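Local coordinates for protein phospholipase C-beta (PLC-beta) (Sepia officinalis, PDB 3QR0) that is a multidomain phospholipase C of the beta class, combining PH, EF-hand-like, TIM-barrel and C2 domains, and binds a calcium ion in its barrel, at residues F405-F416 with P459-N470; C371-P379 with Q424-C432. All blocks are in the same frame, centred on the assembly; numbering follows the deposited sequence.

Contact 1 pairs two neighbouring parallel strands, 412-418 and 466-469, and helix 422-436, which takes part in contact 2, lies between them in sequence; this strand-helix-strand order is a beta-alpha-beta crossover of the TIM-barrel domain. Contact 2 sets that helix against the end of strand 366-372, the next strand of the same sheet, and the loop that follows. The contact centres are about 22 Å apart, yet F416 bridges them: its CZ lies 3.9 Å from C432 SG and its CD1 3.9 Å from C371 SG. Calcium is bound by N339, by E368 and D370 on strand 366-372, and by E417 on strand 412-418; the side chain of S415 is about 7 Å from the calcium ion, as is that of W372.

Contact 1 (F405-F416 with P459-N470); sequences FKVSDYPVILSF and PYDLRKKILIKN
F405 lays one face of its ring over the backbone of K464, whose CA sits 3.6 Å from the ring centroid and 13° off the ring normal, a CH-pi contact close to the ring centre. K464 N, in the type II turn from L462 to K465, donates to D409 O (2.7 Å), fixing the turn beneath the ring. Next to it, R463 CG stands over one face of the Y410 ring, 4.0 Å from its centroid. The R463 chain then bends at chi3 (-63°), so that its guanidinium lies over the ring of Y460 while NE reaches a lone pair of Y460 O in the carbonyl plane (3.2 Å).

Beyond these turns, V412-S415 and I466-K469 run parallel, with backbone bonds such as L467 N to V412 O and L414 N to L467 O, both 2.8 Å. L414 points its CD1 between I466 CG2 (3.6 Å) and I468 CD1 on one face of the sheet. On the other, K469 runs extended from CG, which is anti to its backbone N, and bends only at chi4 (-61°), bringing NZ to S415 OG (3.0 Å). A water accepts from NZ and donates to K469 O.

S415 OG and the water thus give the buried K469 amine two polar partners at the C-terminal end of the strands, the calcium end of the barrel.

Contact 2 (C371-P379 with Q424-C432); sequences CWDGKDGEP and QQKLLAQYC
Q424 drives its side-chain amide into the loop that follows strand 366-372, and both polar ends of the amide are used on G374. Its OE1 accepts from G374 N (3.0 Å), the donor tilted somewhat from the carbonyl plane, while NE2 donates to G374 O (3.1 Å, N-H...O angle 161°) on a lone pair in the carbonyl plane. G374 O also receives G377 N, the bond that closes the type I turn from G374 to G377. The D373 carboxylate stacks on the amide, the two planes 27° apart, with D373 OD1 3.6 Å from Q424 CD; S421 N, just ahead of the helix, holds D373 OD1 in turn.

Close packing continues along the apolar flank. P379 and L428 lie alongside each other, pointing opposite ways, P379 CB meeting L428 CD2 at 3.5 Å, and the other branch of the leucine, CD1, reaches C371 CB at 4.0 Å. F393 lies against P379, C371 and L428 from helix 393-403.

Toward solvent the contact thins. K375 and D376, at the tip of the turn, are exposed and leave the helix untouched, and E378 starts out pointing away from it. A bend at chi2 (-68°) turns the E378 carboxylate back, so that OE1, near the plane of the Y431 ring at its edge, accepts from Y431 OH (2.6 Å) on its syn lone pair. L427 fills in between, its CD1 3.3 Å from G377 O.

The inner side thus ties helix to loop by a two-bond amide grip stacked against the D373 carboxylate and flanked by the apolar P379-L428-C371 contacts; on the outer side the one hydrogen bond across the contact is Y431 OH to E378 OE1, which would be expected to favour the charged form of E378.

Contact 1 (F405-F416 with P459-N470)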
loop_
_atom_site.group_PDB
_atom_site.type_symbol
_atom_site.label_atom_id
_atom_site.label_comp_id
_atom_site.label_asym_id
_atom_site.label_seq_id
_atom_site.Cartn_x
_atom_site.Cartn_y
_atom_site.Cartn_z
ATOM N N PHE A 405 -12.544 -9.502 -5.337
ATOM C CA PHE A 405 -12.420 -8.593 -6.465
ATOM C C PHE A 405 -12.997 -7.197 -6.230
ATOM O O PHE A 405 -13.352 -6.504 -7.184
ATOM C CB PHE A 405 -13.016 -9.258 -7.712
ATOM C CG PHE A 405 -12.443 -10.621 -7.978
ATOM C CD1 PHE A 405 -11.120 -10.757 -8.382
ATOM C CD2 PHE A 405 -13.194 -11.767 -7.761
ATOM C CE1 PHE A 405 -10.567 -12.013 -8.602
ATOM C CE2 PHE A 405 -12.651 -13.025 -7.979
ATOM C CZ PHE A 405 -11.337 -13.151 -8.402
ATOM N N LYS A 406 -13.053 -6.772 -4.969
ATOM C CA LYS A 406 -13.534 -5.427 -4.636
ATOM C C LYS A 406 -12.548 -4.328 -5.031
ATOM O O LYS A 406 -12.976 -3.237 -5.411
ATOM C CB LYS A 406 -13.887 -5.295 -3.141
ATOM C CG LYS A 406 -15.222 -5.910 -2.777
ATOM C CD LYS A 406 -15.688 -5.537 -1.354
ATOM C CE LYS A 406 -16.557 -4.279 -1.343
ATOM N NZ LYS A 406 -17.197 -4.041 -0.004
ATOM N N VAL A 407 -11.245 -4.599 -4.935
ATOM C CA VAL A 407 -10.234 -3.586 -5.263
ATOM C C VAL A 407 -9.409 -3.915 -6.502
ATOM O O VAL A 407 -8.813 -3.019 -7.088
ATOM C CB VAL A 407 -9.270 -3.295 -4.082
ATOM C CG1 VAL A 407 -10.059 -3.081 -2.796
ATOM C CG2 VAL A 407 -8.234 -4.410 -3.932
ATOM N N SER A 408 -9.379 -5.187 -6.892
ATOM C CA SER A 408 -8.672 -5.626 -8.095
ATOM C C SER A 408 -9.512 -6.635 -8.860
ATOM O O SER A 408 -10.122 -7.512 -8.257
ATOM C CB SER A 408 -7.338 -6.272 -7.711
ATOM O OG SER A 408 -6.707 -6.868 -8.834
ATOM N N ASP A 409 -9.516 -6.520 -10.186
ATOM C CA ASP A 409 -10.188 -7.486 -11.056
ATOM C C ASP A 409 -9.310 -8.691 -11.388
ATOM O O ASP A 409 -9.779 -9.632 -12.031
ATOM C CB ASP A 409 -10.598 -6.819 -12.377
ATOM C CG ASP A 409 -11.789 -5.892 -12.229
ATOM O OD1 ASP A 409 -12.578 -6.057 -11.276
ATOM O OD2 ASP A 409 -11.943 -5.000 -13.095
ATOM N N TYR A 410 -8.048 -8.665 -10.969
ATOM C CA TYR A 410 -7.066 -9.652 -11.444
ATOM C C TYR A 410 -7.013 -10.905 -10.555
ATOM O O TYR A 410 -7.411 -10.855 -9.398
ATOM C CB TYR A 410 -5.716 -8.950 -11.694
ATOM C CG TYR A 410 -5.838 -8.097 -12.942
ATOM C CD1 TYR A 410 -5.621 -8.650 -14.196
ATOM C CD2 TYR A 410 -6.275 -6.774 -12.877
ATOM C CE1 TYR A 410 -5.784 -7.906 -15.353
ATOM C CE2 TYR A 410 -6.444 -6.015 -14.037
ATOM C CZ TYR A 410 -6.194 -6.591 -15.274
ATOM O OH TYR A 410 -6.353 -5.872 -16.443
ATOM N N PRO A 411 -6.569 -12.046 -11.112
ATOM C CA PRO A 411 -6.875 -13.332 -10.475
ATOM C C PRO A 411 -6.295 -13.551 -9.078
ATOM O O PRO A 411 -5.242 -13.003 -8.727
ATOM C CB PRO A 411 -6.322 -14.376 -11.461
ATOM C CG PRO A 411 -5.402 -13.636 -12.363
ATOM C CD PRO A 411 -5.861 -12.215 -12.397
ATOM N N VAL A 412 -7.002 -14.363 -8.302
ATOM C CA VAL A 412 -6.599 -14.714 -6.956
ATOM C C VAL A 412 -6.137 -16.160 -6.965
ATOM O O VAL A 412 -6.705 -16.993 -7.661
ATOM C CB VAL A 412 -7.756 -14.501 -5.959
ATOM C CG1 VAL A 412 -7.494 -15.223 -4.624
ATOM C CG2 VAL A 412 -7.981 -13.009 -5.740
ATOM N N ILE A 413 -5.075 -16.442 -6.222
ATOM C CA ILE A 413 -4.568 -17.801 -6.078
ATOM C C ILE A 413 -4.690 -18.196 -4.610
ATOM O O ILE A 413 -4.217 -17.483 -3.725
ATOM C CB ILE A 413 -3.096 -17.906 -6.539
ATOM C CG1 ILE A 413 -2.974 -17.567 -8.029
ATOM C CG2 ILE A 413 -2.561 -19.315 -6.284
ATOM C CD1 ILE A 413 -1.538 -17.219 -8.488
ATOM N N LEU A 414 -5.345 -19.321 -4.349
ATOM C CA LEU A 414 -5.485 -19.824 -2.989
ATOM C C LEU A 414 -4.539 -20.994 -2.787
ATOM O O LEU A 414 -4.669 -22.029 -3.436
ATOM C CB LEU A 414 -6.920 -20.259 -2.711
ATOM C CG LEU A 414 -8.004 -19.207 -2.956
ATOM C CD1 LEU A 414 -9.366 -19.773 -2.592
ATOM C CD2 LEU A 414 -7.725 -17.933 -2.173
ATOM N N SER A 415 -3.578 -20.809 -1.891
ATOM C CA SER A 415 -2.607 -21.836 -1.553
ATOM C C SER A 415 -3.180 -22.692 -0.427
ATOM O O SER A 415 -3.272 -22.244 0.724
ATOM C CB SER A 415 -1.274 -21.195 -1.140
ATOM O OG SER A 415 -0.325 -22.178 -0.757
ATOM N N PHE A 416 -3.592 -23.909 -0.776
ATOM C CA PHE A 416 -4.103 -24.877 0.185
ATOM C C PHE A 416 -2.959 -25.706 0.764
ATOM O O PHE A 416 -2.200 -26.333 0.032
ATOM C CB PHE A 416 -5.115 -25.823 -0.469
ATOM C CG PHE A 416 -6.502 -25.250 -0.600
ATOM C CD1 PHE A 416 -7.584 -25.874 0.002
ATOM C CD2 PHE A 416 -6.727 -24.088 -1.328
ATOM C CE1 PHE A 416 -8.876 -25.346 -0.121
ATOM C CE2 PHE A 416 -8.007 -23.553 -1.453
ATOM C CZ PHE A 416 -9.081 -24.185 -0.851
ATOM N N PRO A 459 -2.804 -12.701 -16.770
ATOM C CA PRO A 459 -3.743 -12.195 -15.773
ATOM C C PRO A 459 -5.038 -11.670 -16.408
ATOM O O PRO A 459 -6.122 -11.844 -15.844
ATOM C CB PRO A 459 -2.961 -11.064 -15.088
ATOM C CG PRO A 459 -1.524 -11.412 -15.290
ATOM C CD PRO A 459 -1.463 -12.099 -16.629
ATOM N N TYR A 460 -4.915 -11.059 -17.584
ATOM C CA TYR A 460 -6.066 -10.538 -18.315
ATOM C C TYR A 460 -7.051 -11.660 -18.686
ATOM O O TYR A 460 -8.266 -11.488 -18.573
ATOM C CB TYR A 460 -5.602 -9.789 -19.569
ATOM C CG TYR A 460 -6.695 -8.986 -20.234
ATOM C CD1 TYR A 460 -7.053 -7.728 -19.751
ATOM C CD2 TYR A 460 -7.374 -9.481 -21.337
ATOM C CE1 TYR A 460 -8.064 -6.987 -20.357
ATOM C CE2 TYR A 460 -8.384 -8.743 -21.952
ATOM C CZ TYR A 460 -8.720 -7.501 -21.449
ATOM O OH TYR A 460 -9.718 -6.769 -22.048
ATOM N N ASP A 461 -6.520 -12.810 -19.101
ATOM C CA ASP A 461 -7.359 -13.967 -19.432
ATOM C C ASP A 461 -8.163 -14.427 -18.227
ATOM O O ASP A 461 -9.261 -14.952 -18.384
ATOM C CB ASP A 461 -6.516 -15.162 -19.901
ATOM C CG ASP A 461 -5.813 -14.917 -21.217
ATOM O OD1 ASP A 461 -6.297 -14.092 -22.026
ATOM O OD2 ASP A 461 -4.766 -15.574 -21.439
ATOM N N LEU A 462 -7.603 -14.235 -17.032
ATOM C CA LEU A 462 -8.150 -14.817 -15.816
ATOM C C LEU A 462 -8.720 -13.786 -14.838
ATOM O O LEU A 462 -8.812 -14.053 -13.649
ATOM C CB LEU A 462 -7.066 -15.653 -15.133
ATOM C CG LEU A 462 -6.563 -16.862 -15.930
ATOM C CD1 LEU A 462 -5.507 -17.610 -15.146
ATOM C CD2 LEU A 462 -7.711 -17.789 -16.292
ATOM N N ARG A 463 -9.130 -12.627 -15.345
ATOM C CA ARG A 463 -9.769 -11.621 -14.504
ATOM C C ARG A 463 -11.003 -12.209 -13.833
ATOM O O ARG A 463 -11.747 -12.975 -14.448
ATOM C CB ARG A 463 -10.172 -10.393 -15.317
ATOM C CG ARG A 463 -9.021 -9.471 -15.671
ATOM C CD ARG A 463 -9.505 -8.371 -16.597
ATOM N NE ARG A 463 -9.978 -8.942 -17.854
ATOM C CZ ARG A 463 -10.829 -8.354 -18.694
ATOM N NH1 ARG A 463 -11.330 -7.151 -18.436
ATOM N NH2 ARG A 463 -11.189 -8.986 -19.800
ATOM N N LYS A 464 -11.196 -11.856 -12.564
ATOM C CA LYS A 464 -12.333 -12.322 -11.770
ATOM C C LYS A 464 -12.364 -13.843 -11.620
ATOM O O LYS A 464 -13.439 -14.433 -11.524
ATOM C CB LYS A 464 -13.654 -11.815 -12.370
ATOM C CG LYS A 464 -13.737 -10.289 -12.492
ATOM C CD LYS A 464 -14.537 -9.669 -11.370
ATOM C CE LYS A 464 -16.035 -9.858 -11.576
ATOM N NZ LYS A 464 -16.769 -9.846 -10.275
ATOM N N LYS A 465 -11.191 -14.474 -11.597
ATOM C CA LYS A 465 -11.095 -15.915 -11.379
ATOM C C LYS A 465 -10.240 -16.242 -10.156
ATOM O O LYS A 465 -9.250 -15.559 -9.869
ATOM C CB LYS A 465 -10.528 -16.626 -12.611
ATOM C CG LYS A 465 -11.368 -16.470 -13.881
ATOM C CD LYS A 465 -12.695 -17.195 -13.768
ATOM C CE LYS A 465 -13.579 -16.954 -14.979
ATOM N NZ LYS A 465 -14.956 -17.431 -14.702
ATOM N N ILE A 466 -10.659 -17.282 -9.436
ATOM C CA ILE A 466 -9.955 -17.796 -8.270
ATOM C C ILE A 466 -9.347 -19.134 -8.663
ATOM O O ILE A 466 -10.058 -20.030 -9.136
ATOM C CB ILE A 466 -10.915 -17.988 -7.078
ATOM C CG1 ILE A 466 -11.404 -16.626 -6.571
ATOM C CG2 ILE A 466 -10.225 -18.767 -5.940
ATOM C CD1 ILE A 466 -12.679 -16.700 -5.744
ATOM N N LEU A 467 -8.029 -19.248 -8.513
ATOM C CA LEU A 467 -7.312 -20.479 -8.828
ATOM C C LEU A 467 -6.942 -21.211 -7.551
ATOM O O LEU A 467 -6.595 -20.584 -6.541
ATOM C CB LEU A 467 -6.051 -20.191 -9.646
ATOM C CG LEU A 467 -6.309 -19.821 -11.106
ATOM C CD1 LEU A 467 -6.647 -18.350 -11.215
ATOM C CD2 LEU A 467 -5.098 -20.166 -11.976
ATOM N N ILE A 468 -7.031 -22.536 -7.601
ATOM C CA ILE A 468 -6.729 -23.379 -6.457
ATOM C C ILE A 468 -5.375 -24.037 -6.637
ATOM O O ILE A 468 -5.156 -24.750 -7.614
ATOM C CB ILE A 468 -7.768 -24.509 -6.269
ATOM C CG1 ILE A 468 -9.189 -23.942 -6.207
ATOM C CG2 ILE A 468 -7.453 -25.301 -4.997
ATOM C CD1 ILE A 468 -9.405 -22.937 -5.101
ATOM N N LYS A 469 -4.488 -23.798 -5.675
ATOM C CA LYS A 469 -3.193 -24.463 -5.603
ATOM C C LYS A 469 -3.285 -25.553 -4.538
ATOM O O LYS A 469 -3.366 -25.270 -3.339
ATOM C CB LYS A 469 -2.092 -23.456 -5.265
ATOM C CG LYS A 469 -0.737 -24.068 -4.909
ATOM C CD LYS A 469 0.223 -23.012 -4.381
ATOM C CE LYS A 469 1.363 -23.627 -3.578
ATOM N NZ LYS A 469 0.895 -24.373 -2.361
ATOM N N ASN A 470 -3.289 -26.799 -4.999
ATOM C CA ASN A 470 -3.393 -27.971 -4.141
ATOM C C ASN A 470 -2.769 -29.149 -4.866
ATOM O O ASN A 470 -2.738 -29.172 -6.099
ATOM C CB ASN A 470 -4.862 -28.263 -3.824
ATOM C CG ASN A 470 -5.039 -29.295 -2.721
ATOM O OD1 ASN A 470 -5.194 -28.944 -1.552
ATOM N ND2 ASN A 470 -5.027 -30.574 -3.088
HETATM O O HOH W 1 -0.857 -26.482 -2.113
#

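Contact 2 (C371-P379 with Q424-C432)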
loop_
_atom_site.group_PDB
_atom_site.type_symbol
_atom_site.label_atom_id
_atom_site.label_comp_id
_atom_site.label_asym_id
_atom_site.label_seq_id
_atom_site.Cartn_x
_atom_site.Cartn_y
_atom_site.Cartn_z
ATOM N N CYS A 371 -5.778 -26.244 6.019
ATOM C CA CYS A 371 -7.020 -26.970 6.277
ATOM C C CYS A 371 -6.791 -28.232 7.112
ATOM O O CYS A 371 -5.934 -29.051 6.785
ATOM C CB CYS A 371 -7.699 -27.326 4.955
ATOM S SG CYS A 371 -7.909 -25.898 3.867
ATOM N N TRP A 372 -7.569 -28.373 8.184
ATOM C CA TRP A 372 -7.495 -29.528 9.086
ATOM C C TRP A 372 -8.896 -30.086 9.357
ATOM O O TRP A 372 -9.902 -29.383 9.195
ATOM C CB TRP A 372 -6.826 -29.126 10.413
ATOM C CG TRP A 372 -5.413 -28.622 10.246
ATOM C CD1 TRP A 372 -5.029 -27.354 9.923
ATOM C CD2 TRP A 372 -4.204 -29.381 10.394
ATOM N NE1 TRP A 372 -3.656 -27.273 9.865
ATOM C CE2 TRP A 372 -3.126 -28.506 10.142
ATOM C CE3 TRP A 372 -3.930 -30.715 10.718
ATOM C CZ2 TRP A 372 -1.791 -28.924 10.194
ATOM C CZ3 TRP A 372 -2.601 -31.132 10.769
ATOM C CH2 TRP A 372 -1.550 -30.236 10.511
ATOM N N ASP A 373 -8.954 -31.350 9.772
ATOM C CA ASP A 373 -10.221 -31.978 10.147
ATOM C C ASP A 373 -10.764 -31.312 11.403
ATOM O O ASP A 373 -10.047 -31.188 12.387
ATOM C CB ASP A 373 -10.043 -33.478 10.430
ATOM C CG ASP A 373 -9.885 -34.315 9.167
ATOM O OD1 ASP A 373 -10.080 -33.793 8.049
ATOM O OD2 ASP A 373 -9.565 -35.514 9.295
ATOM N N GLY A 374 -12.019 -30.873 11.358
ATOM C CA GLY A 374 -12.703 -30.378 12.549
ATOM C C GLY A 374 -13.375 -31.525 13.276
ATOM O O GLY A 374 -13.755 -32.527 12.653
ATOM N N LYS A 375 -13.524 -31.369 14.592
ATOM C CA LYS A 375 -14.049 -32.428 15.462
ATOM C C LYS A 375 -15.497 -32.797 15.165
ATOM O O LYS A 375 -15.908 -33.924 15.428
ATOM C CB LYS A 375 -13.922 -32.033 16.943
ATOM C CG LYS A 375 -12.518 -32.216 17.521
ATOM C CD LYS A 375 -12.473 -32.024 19.041
ATOM C CE LYS A 375 -13.312 -33.061 19.776
ATOM N NZ LYS A 375 -13.013 -33.108 21.239
ATOM N N ASP A 376 -16.259 -31.851 14.618
ATOM C CA ASP A 376 -17.685 -32.044 14.345
ATOM C C ASP A 376 -17.946 -32.493 12.899
ATOM O O ASP A 376 -19.085 -32.457 12.434
ATOM C CB ASP A 376 -18.431 -30.726 14.624
ATOM C CG ASP A 376 -19.845 -30.934 15.159
ATOM O OD1 ASP A 376 -20.256 -32.092 15.408
ATOM O OD2 ASP A 376 -20.551 -29.914 15.346
ATOM N N GLY A 377 -16.894 -32.910 12.194
ATOM C CA GLY A 377 -17.008 -33.340 10.804
ATOM C C GLY A 377 -16.870 -32.221 9.782
ATOM O O GLY A 377 -16.929 -32.481 8.584
ATOM N N GLU A 378 -16.680 -30.985 10.247
ATOM C CA GLU A 378 -16.596 -29.816 9.370
ATOM C C GLU A 378 -15.169 -29.266 9.354
ATOM O O GLU A 378 -14.604 -29.020 10.414
ATOM C CB GLU A 378 -17.562 -28.734 9.850
ATOM C CG GLU A 378 -19.042 -29.122 9.738
ATOM C CD GLU A 378 -19.527 -29.254 8.296
ATOM O OE1 GLU A 378 -18.961 -28.590 7.396
ATOM O OE2 GLU A 378 -20.486 -30.019 8.065
ATOM N N PRO A 379 -14.584 -29.061 8.156
ATOM C CA PRO A 379 -13.184 -28.644 8.107
ATOM C C PRO A 379 -12.935 -27.278 8.728
ATOM O O PRO A 379 -13.795 -26.395 8.669
ATOM C CB PRO A 379 -12.872 -28.612 6.602
ATOM C CG PRO A 379 -14.182 -28.451 5.948
ATOM C CD PRO A 379 -15.149 -29.199 6.803
ATOM N N GLN A 424 -13.700 -34.860 4.675
ATOM C CA GLN A 424 -13.711 -33.415 4.873
ATOM C C GLN A 424 -13.148 -32.651 3.667
ATOM O O GLN A 424 -13.532 -31.507 3.439
ATOM C CB GLN A 424 -13.040 -33.044 6.197
ATOM C CG GLN A 424 -13.819 -33.617 7.407
ATOM C CD GLN A 424 -13.531 -32.921 8.732
ATOM O OE1 GLN A 424 -13.283 -31.716 8.784
ATOM N NE2 GLN A 424 -13.585 -33.683 9.815
ATOM N N GLN A 425 -12.272 -33.287 2.884
ATOM C CA GLN A 425 -11.827 -32.728 1.591
ATOM C C GLN A 425 -12.982 -32.604 0.593
ATOM O O GLN A 425 -13.004 -31.684 -0.229
ATOM C CB GLN A 425 -10.702 -33.569 0.966
ATOM C CG GLN A 425 -9.339 -33.370 1.611
ATOM C CD GLN A 425 -8.208 -33.987 0.808
ATOM O OE1 GLN A 425 -8.117 -33.802 -0.406
ATOM N NE2 GLN A 425 -7.331 -34.716 1.487
ATOM N N LYS A 426 -13.930 -33.540 0.651
ATOM C CA LYS A 426 -15.146 -33.443 -0.154
ATOM C C LYS A 426 -15.898 -32.168 0.190
ATOM O O LYS A 426 -16.424 -31.489 -0.697
ATOM C CB LYS A 426 -16.050 -34.656 0.062
ATOM C CG LYS A 426 -15.600 -35.894 -0.686
ATOM C CD LYS A 426 -16.339 -37.132 -0.206
ATOM C CE LYS A 426 -16.036 -38.337 -1.084
ATOM N NZ LYS A 426 -16.794 -38.319 -2.386
ATOM N N LEU A 427 -15.923 -31.842 1.481
ATOM C CA LEU A 427 -16.578 -30.636 1.960
ATOM C C LEU A 427 -15.809 -29.379 1.562
ATOM O O LEU A 427 -16.427 -28.384 1.186
ATOM C CB LEU A 427 -16.792 -30.701 3.478
ATOM C CG LEU A 427 -17.721 -31.835 3.926
ATOM C CD1 LEU A 427 -17.749 -31.952 5.442
ATOM C CD2 LEU A 427 -19.135 -31.636 3.374
ATOM N N LEU A 428 -14.475 -29.418 1.627
ATOM C CA LEU A 428 -13.656 -28.305 1.130
ATOM C C LEU A 428 -14.045 -27.977 -0.306
ATOM O O LEU A 428 -14.335 -26.826 -0.630
ATOM C CB LEU A 428 -12.159 -28.628 1.167
ATOM C CG LEU A 428 -11.455 -28.886 2.500
ATOM C CD1 LEU A 428 -9.996 -29.236 2.250
ATOM C CD2 LEU A 428 -11.567 -27.703 3.442
ATOM N N ALA A 429 -14.046 -29.002 -1.157
ATOM C CA ALA A 429 -14.380 -28.847 -2.575
ATOM C C ALA A 429 -15.801 -28.342 -2.757
ATOM O O ALA A 429 -16.048 -27.454 -3.573
ATOM C CB ALA A 429 -14.196 -30.167 -3.315
ATOM N N GLN A 430 -16.726 -28.904 -1.987
ATOM C CA GLN A 430 -18.128 -28.502 -2.040
ATOM C C GLN A 430 -18.298 -27.024 -1.698
ATOM O O GLN A 430 -18.976 -26.295 -2.422
ATOM C CB GLN A 430 -18.968 -29.354 -1.085
ATOM C CG GLN A 430 -20.446 -29.012 -1.094
ATOM C CD GLN A 430 -21.243 -29.829 -0.094
ATOM O OE1 GLN A 430 -20.921 -30.984 0.190
ATOM N NE2 GLN A 430 -22.298 -29.228 0.439
ATOM N N TYR A 431 -17.675 -26.586 -0.606
ATOM C CA TYR A 431 -17.818 -25.195 -0.155
ATOM C C TYR A 431 -17.109 -24.201 -1.074
ATOM O O TYR A 431 -17.565 -23.066 -1.218
ATOM C CB TYR A 431 -17.361 -25.023 1.301
ATOM C CG TYR A 431 -18.106 -25.889 2.305
ATOM C CD1 TYR A 431 -19.481 -26.098 2.202
ATOM C CD2 TYR A 431 -17.433 -26.489 3.362
ATOM C CE1 TYR A 431 -20.155 -26.891 3.115
ATOM C CE2 TYR A 431 -18.096 -27.278 4.284
ATOM C CZ TYR A 431 -19.455 -27.477 4.158
ATOM O OH TYR A 431 -20.118 -28.269 5.068
ATOM N N CYS A 432 -16.006 -24.619 -1.696
ATOM C CA CYS A 432 -15.375 -23.804 -2.739
ATOM C C CYS A 432 -16.363 -23.576 -3.876
ATOM O O CYS A 432 -16.551 -22.450 -4.325
ATOM C CB CYS A 432 -14.117 -24.471 -3.300
ATOM S SG CYS A 432 -12.675 -24.372 -2.221
#